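PDB 5OLT: cellulose biosynthesis protein BcsG from Salmonella typhimurium LT2, which is required for cellulose biosynthesis, its zinc-binding extramembrane domain, the part in this chain, belonging to the alkaline phosphatase family. Local coordinates for residues 215-223 and 234-242. Numbering follows the deposited sequence.
Sequences NLLPLHDGN and YKIRAQKLF
L219 lies nearest R237, with CA atoms 6.3 Å apart, where the loop leaving strand 210-216, folded into a type I turn (L217-H220) and a type II turn (H220-N223), runs past the first turns of helix 234-255. R237, bent at chi3 (-76°), brings NH1 to two loop carbonyls. The bond from R237 NH1 to P218 O (2.8 Å) lies in both the guanidinium and carbonyl planes and uses a lone pair; that from NH1 to H220 O (2.9 Å) is more bent, at 133°, and comes from above the carbonyl plane. N223 ND2 also donates to P218 O (3.0 Å), from above the plane of the P218 carbonyl. One water joins R237 NH2 to L219 O. L219 is the apolar wedge: CD2 sits 3.6 Å from A238 N, against the helix backbone, while CD1 meets Y234 OH and L241 CD2. Y234 OH itself bonds to S68 O. Nearer the strand, L216 CD2 touches L241 CD1 (3.8 Å), and I66 of the central sheet backs L219 and L241. The CB of H220 is directed away from the helix, and its side chain lies about 5 Å from the zinc ion at nearest atoms. A buried guanidinium thus ties the carbonyls of P218 and H220 to the helix, consistent with holding the turn that carries H220 near the zinc ion.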
ATOM      1  N   ASN A 215       4.748   4.775   8.869  1.00  8.49           N
ATOM      2  CA  ASN A 215       4.615   3.344   9.124  1.00  8.11           C
ATOM      3  C   ASN A 215       4.122   3.088  10.553  1.00  8.32           C
ATOM      4  O   ASN A 215       4.612   3.693  11.501  1.00  9.70           O
ATOM      5  CB  ASN A 215       5.941   2.602   8.859  1.00  9.67           C
ATOM      6  CG  ASN A 215       5.788   1.119   9.029  1.00  9.28           C
ATOM      7  OD1 ASN A 215       6.098   0.578  10.087  1.00  9.88           O
ATOM      8  ND2 ASN A 215       5.311   0.438   7.978  1.00  9.86           N
ATOM      9  N   LEU A 216       3.105   2.228  10.662  1.00  9.73           N
ATOM     10  CA  LEU A 216       2.375   1.970  11.908  1.00 10.17           C
ATOM     11  C   LEU A 216       2.431   0.512  12.315  1.00  9.22           C
ATOM     12  O   LEU A 216       2.040  -0.354  11.541  1.00 10.64           O
ATOM     13  CB  LEU A 216       0.863   2.318  11.749  1.00 11.06           C
ATOM     14  CG  LEU A 216       0.515   3.756  11.496  1.00 11.06           C
ATOM     15  CD1 LEU A 216       0.796   4.115  10.051  1.00 12.45           C
ATOM     16  CD2 LEU A 216      -0.955   3.992  11.812  1.00 12.22           C
ATOM     17  N   LEU A 217       2.824   0.273  13.557  1.00  9.36           N
ATOM     18  CA  LEU A 217       3.011  -1.060  14.108  1.00 11.50           C
ATOM     19  C   LEU A 217       1.979  -1.585  15.152  1.00 10.31           C
ATOM     20  O   LEU A 217       2.180  -2.688  15.664  1.00 11.34           O
ATOM     21  CB  LEU A 217       4.410  -1.027  14.816  1.00 14.20           C
ATOM     22  CG  LEU A 217       5.169  -2.331  14.924  1.00 16.41           C
ATOM     23  CD1 LEU A 217       5.534  -2.841  13.528  1.00 21.34           C
ATOM     24  CD2 LEU A 217       6.423  -2.144  15.773  1.00 21.58           C
ATOM     25  N   PRO A 218       0.878  -0.853  15.474  1.00  9.22           N
ATOM     26  CA  PRO A 218       0.118  -1.340  16.638  1.00  9.68           C
ATOM     27  C   PRO A 218      -0.513  -2.721  16.475  1.00  9.64           C
ATOM     28  O   PRO A 218      -0.756  -3.390  17.485  1.00 10.09           O
ATOM     29  CB  PRO A 218      -0.955  -0.270  16.825  1.00 10.55           C
ATOM     30  CG  PRO A 218      -1.179   0.261  15.455  1.00  9.83           C
ATOM     31  CD  PRO A 218       0.216   0.318  14.859  1.00  9.02           C
ATOM     32  N   LEU A 219      -0.784  -3.140  15.234  1.00  9.07           N
ATOM     33  CA  LEU A 219      -1.470  -4.416  15.021  1.00 10.13           C
ATOM     34  C   LEU A 219      -0.495  -5.586  14.970  1.00 10.41           C
ATOM     35  O   LEU A 219      -0.920  -6.721  14.843  1.00 11.14           O
ATOM     36  CB  LEU A 219      -2.315  -4.361  13.743  1.00 10.36           C
ATOM     37  CG  LEU A 219      -3.299  -3.193  13.723  1.00  9.74           C
ATOM     38  CD1 LEU A 219      -4.136  -3.313  12.444  1.00 10.36           C
ATOM     39  CD2 LEU A 219      -4.184  -3.096  14.970  1.00 11.94           C
ATOM     40  N   HIS A 220       0.821  -5.326  15.083  1.00 10.25           N
ATOM     41  CA  HIS A 220       1.774  -6.440  15.073  1.00 11.32           C
ATOM     42  C   HIS A 220       1.562  -7.373  16.260  1.00 12.94           C
ATOM     43  O   HIS A 220       1.248  -6.940  17.357  1.00 11.86           O
ATOM     44  CB  HIS A 220       3.197  -5.901  15.099  1.00 13.31           C
ATOM     45  CG  HIS A 220       4.254  -6.938  14.780  1.00 14.39           C
ATOM     46  ND1 HIS A 220       4.585  -7.987  15.633  1.00 16.31           N
ATOM     47  CD2 HIS A 220       5.050  -7.074  13.702  1.00 15.04           C
ATOM     48  CE1 HIS A 220       5.568  -8.690  15.101  1.00 17.89           C
ATOM     49  NE2 HIS A 220       5.876  -8.151  13.933  1.00 16.09           N
ATOM     50  N   ASP A 221       1.740  -8.677  16.028  1.00 12.83           N
ATOM     51  CA  ASP A 221       1.640  -9.662  17.095  1.00 15.14           C
ATOM     52  C   ASP A 221       2.581  -9.312  18.279  1.00 14.91           C
ATOM     53  O   ASP A 221       3.671  -8.756  18.093  1.00 16.75           O
ATOM     54  CB  ASP A 221       1.962 -11.060  16.546  1.00 19.53           C
ATOM     55  CG  ASP A 221       1.333 -12.168  17.376  1.00 26.76           C
ATOM     56  OD1 ASP A 221       0.591 -11.885  18.379  1.00 29.66           O
ATOM     57  OD2 ASP A 221       1.591 -13.335  17.008  1.00 31.87           O
ATOM     58  N   GLY A 222       2.126  -9.616  19.486  1.00 15.10           N
ATOM     59  CA  GLY A 222       2.975  -9.462  20.658  1.00 15.63           C
ATOM     60  C   GLY A 222       2.915  -8.117  21.346  1.00 17.51           C
ATOM     61  O   GLY A 222       3.557  -7.933  22.364  1.00 20.15           O
ATOM     62  N   ASN A 223       2.183  -7.155  20.783  1.00 14.83           N
ATOM     63  CA  ASN A 223       2.056  -5.839  21.408  1.00 12.89           C
ATOM     64  C   ASN A 223       1.095  -5.907  22.568  1.00 12.91           C
ATOM     65  O   ASN A 223       0.070  -6.593  22.520  1.00 16.21           O
ATOM     66  CB  ASN A 223       1.527  -4.817  20.418  1.00 13.21           C
ATOM     67  CG  ASN A 223       2.542  -4.462  19.344  1.00 14.70           C
ATOM     68  OD1 ASN A 223       3.732  -4.825  19.424  1.00 18.48           O
ATOM     69  ND2 ASN A 223       2.081  -3.763  18.326  1.00 14.86           N
ATOM     70  N   TYR A 234      -6.335  -8.379  19.298  1.00 10.97           N
ATOM     71  CA  TYR A 234      -6.242  -7.751  17.969  1.00  9.97           C
ATOM     72  C   TYR A 234      -7.464  -6.860  17.672  1.00  9.88           C
ATOM     73  O   TYR A 234      -7.287  -5.737  17.163  1.00 10.35           O
ATOM     74  CB  TYR A 234      -6.100  -8.812  16.876  1.00 10.14           C
ATOM     75  CG  TYR A 234      -5.898  -8.236  15.470  1.00  9.37           C
ATOM     76  CD1 TYR A 234      -6.976  -7.851  14.672  1.00  9.59           C
ATOM     77  CD2 TYR A 234      -4.623  -8.129  14.928  1.00  9.65           C
ATOM     78  CE1 TYR A 234      -6.789  -7.302  13.414  1.00 10.20           C
ATOM     79  CE2 TYR A 234      -4.418  -7.608  13.655  1.00  9.88           C
ATOM     80  CZ  TYR A 234      -5.516  -7.222  12.898  1.00  9.48           C
ATOM     81  OH  TYR A 234      -5.347  -6.708  11.636  1.00 11.24           O
ATOM     82  N   LYS A 235      -8.680  -7.321  17.951  0.70 10.47           N
ATOM     83  CA  LYS A 235      -9.824  -6.501  17.587  0.70 10.55           C
ATOM     84  C   LYS A 235      -9.884  -5.209  18.427  0.70 10.23           C
ATOM     85  O   LYS A 235     -10.358  -4.180  17.935  0.70 10.28           O
ATOM     86  CB  LYS A 235     -11.141  -7.266  17.628  0.70 13.03           C
ATOM     87  CG  LYS A 235     -11.639  -7.656  18.999  0.70 15.90           C
ATOM     88  CD  LYS A 235     -13.016  -8.350  18.909  0.70 19.30           C
ATOM     89  CE  LYS A 235     -12.989  -9.725  18.278  0.70 24.02           C
ATOM     90  NZ  LYS A 235     -11.928 -10.644  18.780  0.70 30.60           N
ATOM     91  N   ILE A 236      -9.379  -5.251  19.674  1.00 10.28           N
ATOM     92  CA  ILE A 236      -9.298  -4.033  20.474  1.00 10.19           C
ATOM     93  C   ILE A 236      -8.306  -3.045  19.871  1.00  9.74           C
ATOM     94  O   ILE A 236      -8.625  -1.854  19.712  1.00  9.50           O
ATOM     95  CB  ILE A 236      -8.894  -4.371  21.933  1.00 10.79           C
ATOM     96  CG1 ILE A 236     -10.008  -5.169  22.629  1.00 11.79           C
ATOM     97  CG2 ILE A 236      -8.502  -3.109  22.734  1.00 12.24           C
ATOM     98  CD1 ILE A 236     -11.297  -4.377  22.924  1.00 13.81           C
ATOM     99  N   ARG A 237      -7.139  -3.554  19.464  1.00  9.43           N
ATOM    100  CA  ARG A 237      -6.144  -2.683  18.845  1.00  9.63           C
ATOM    101  C   ARG A 237      -6.611  -2.132  17.514  1.00  8.71           C
ATOM    102  O   ARG A 237      -6.323  -0.974  17.168  1.00  9.38           O
ATOM    103  CB  ARG A 237      -4.811  -3.404  18.726  1.00  9.18           C
ATOM    104  CG  ARG A 237      -4.148  -3.608  20.095  1.00  9.83           C
ATOM    105  CD  ARG A 237      -2.858  -4.364  19.912  1.00 10.69           C
ATOM    106  NE  ARG A 237      -3.136  -5.774  19.668  1.00 11.22           N
ATOM    107  CZ  ARG A 237      -2.393  -6.581  18.912  1.00 11.55           C
ATOM    108  NH1 ARG A 237      -1.409  -6.078  18.154  1.00 12.97           N
ATOM    109  NH2 ARG A 237      -2.701  -7.872  18.828  1.00 13.42           N
ATOM    110  N   ALA A 238      -7.292  -2.977  16.736  1.00  8.27           N
ATOM    111  CA  ALA A 238      -7.751  -2.535  15.400  1.00  9.21           C
ATOM    112  C   ALA A 238      -8.871  -1.516  15.547  1.00  8.85           C
ATOM    113  O   ALA A 238      -8.848  -0.489  14.866  1.00  9.48           O
ATOM    114  CB  ALA A 238      -8.171  -3.731  14.565  1.00  9.30           C
ATOM    115  N   GLN A 239      -9.839  -1.757  16.457  1.00  9.06           N
ATOM    116  CA  GLN A 239     -10.854  -0.749  16.727  1.00  9.34           C
ATOM    117  C   GLN A 239     -10.222   0.579  17.161  1.00  9.49           C
ATOM    118  O   GLN A 239     -10.654   1.647  16.695  1.00  9.28           O
ATOM    119  CB  GLN A 239     -11.797  -1.285  17.813  1.00 10.14           C
ATOM    120  CG  GLN A 239     -12.861  -0.272  18.233  1.00 10.60           C
ATOM    121  CD  GLN A 239     -13.992  -0.098  17.230  1.00 10.41           C
ATOM    122  OE1 GLN A 239     -14.369  -1.057  16.506  1.00 12.55           O
ATOM    123  NE2 GLN A 239     -14.586   1.109  17.207  1.00 12.68           N
ATOM    124  N   LYS A 240      -9.237   0.523  18.067  1.00  9.56           N
ATOM    125  CA  LYS A 240      -8.573   1.728  18.542  1.00  9.70           C
ATOM    126  C   LYS A 240      -7.920   2.465  17.388  1.00  9.95           C
ATOM    127  O   LYS A 240      -8.070   3.681  17.251  1.00 10.73           O
ATOM    128  CB  LYS A 240      -7.527   1.350  19.600  1.00 10.96           C
ATOM    129  CG  LYS A 240      -6.652   2.502  20.093  1.00 11.57           C
ATOM    130  CD  LYS A 240      -5.774   1.998  21.227  1.00 12.69           C
ATOM    131  CE  LYS A 240      -4.841   3.056  21.805  1.00 17.48           C
ATOM    132  NZ  LYS A 240      -5.436   3.798  22.921  1.00 19.27           N
ATOM    133  N   LEU A 241      -7.203   1.727  16.533  1.00  9.03           N
ATOM    134  CA  LEU A 241      -6.555   2.347  15.376  1.00  9.91           C
ATOM    135  C   LEU A 241      -7.581   2.977  14.433  1.00  9.67           C
ATOM    136  O   LEU A 241      -7.400   4.112  13.983  1.00 10.30           O
ATOM    137  CB  LEU A 241      -5.730   1.299  14.609  1.00  9.56           C
ATOM    138  CG  LEU A 241      -5.105   1.810  13.295  1.00  9.89           C
ATOM    139  CD1 LEU A 241      -4.160   3.005  13.512  1.00 11.75           C
ATOM    140  CD2 LEU A 241      -4.392   0.669  12.592  1.00 11.90           C
ATOM    141  N   PHE A 242      -8.649   2.234  14.133  1.00  9.12           N
ATOM    142  CA  PHE A 242      -9.610   2.742  13.171  1.00  9.04           C
ATOM    143  C   PHE A 242     -10.344   3.950  13.739  1.00  8.95           C
ATOM    144  O   PHE A 242     -10.624   4.897  13.007  1.00  9.67           O
ATOM    145  CB  PHE A 242     -10.601   1.655  12.753  1.00  9.70           C
ATOM    146  CG  PHE A 242      -9.963   0.438  12.108  1.00 10.16           C
ATOM    147  CD1 PHE A 242      -8.684   0.467  11.562  1.00 10.59           C
ATOM    148  CD2 PHE A 242     -10.705  -0.754  12.025  1.00 11.98           C
ATOM    149  CE1 PHE A 242      -8.155  -0.693  11.004  1.00 11.92           C
ATOM    150  CE2 PHE A 242     -10.164  -1.909  11.466  1.00 11.71           C
ATOM    151  CZ  PHE A 242      -8.882  -1.865  10.943  1.00 12.14           C
TER
HETATM  152  O   HOH W   1      -1.500  -9.198  16.444  0.70 22.92           O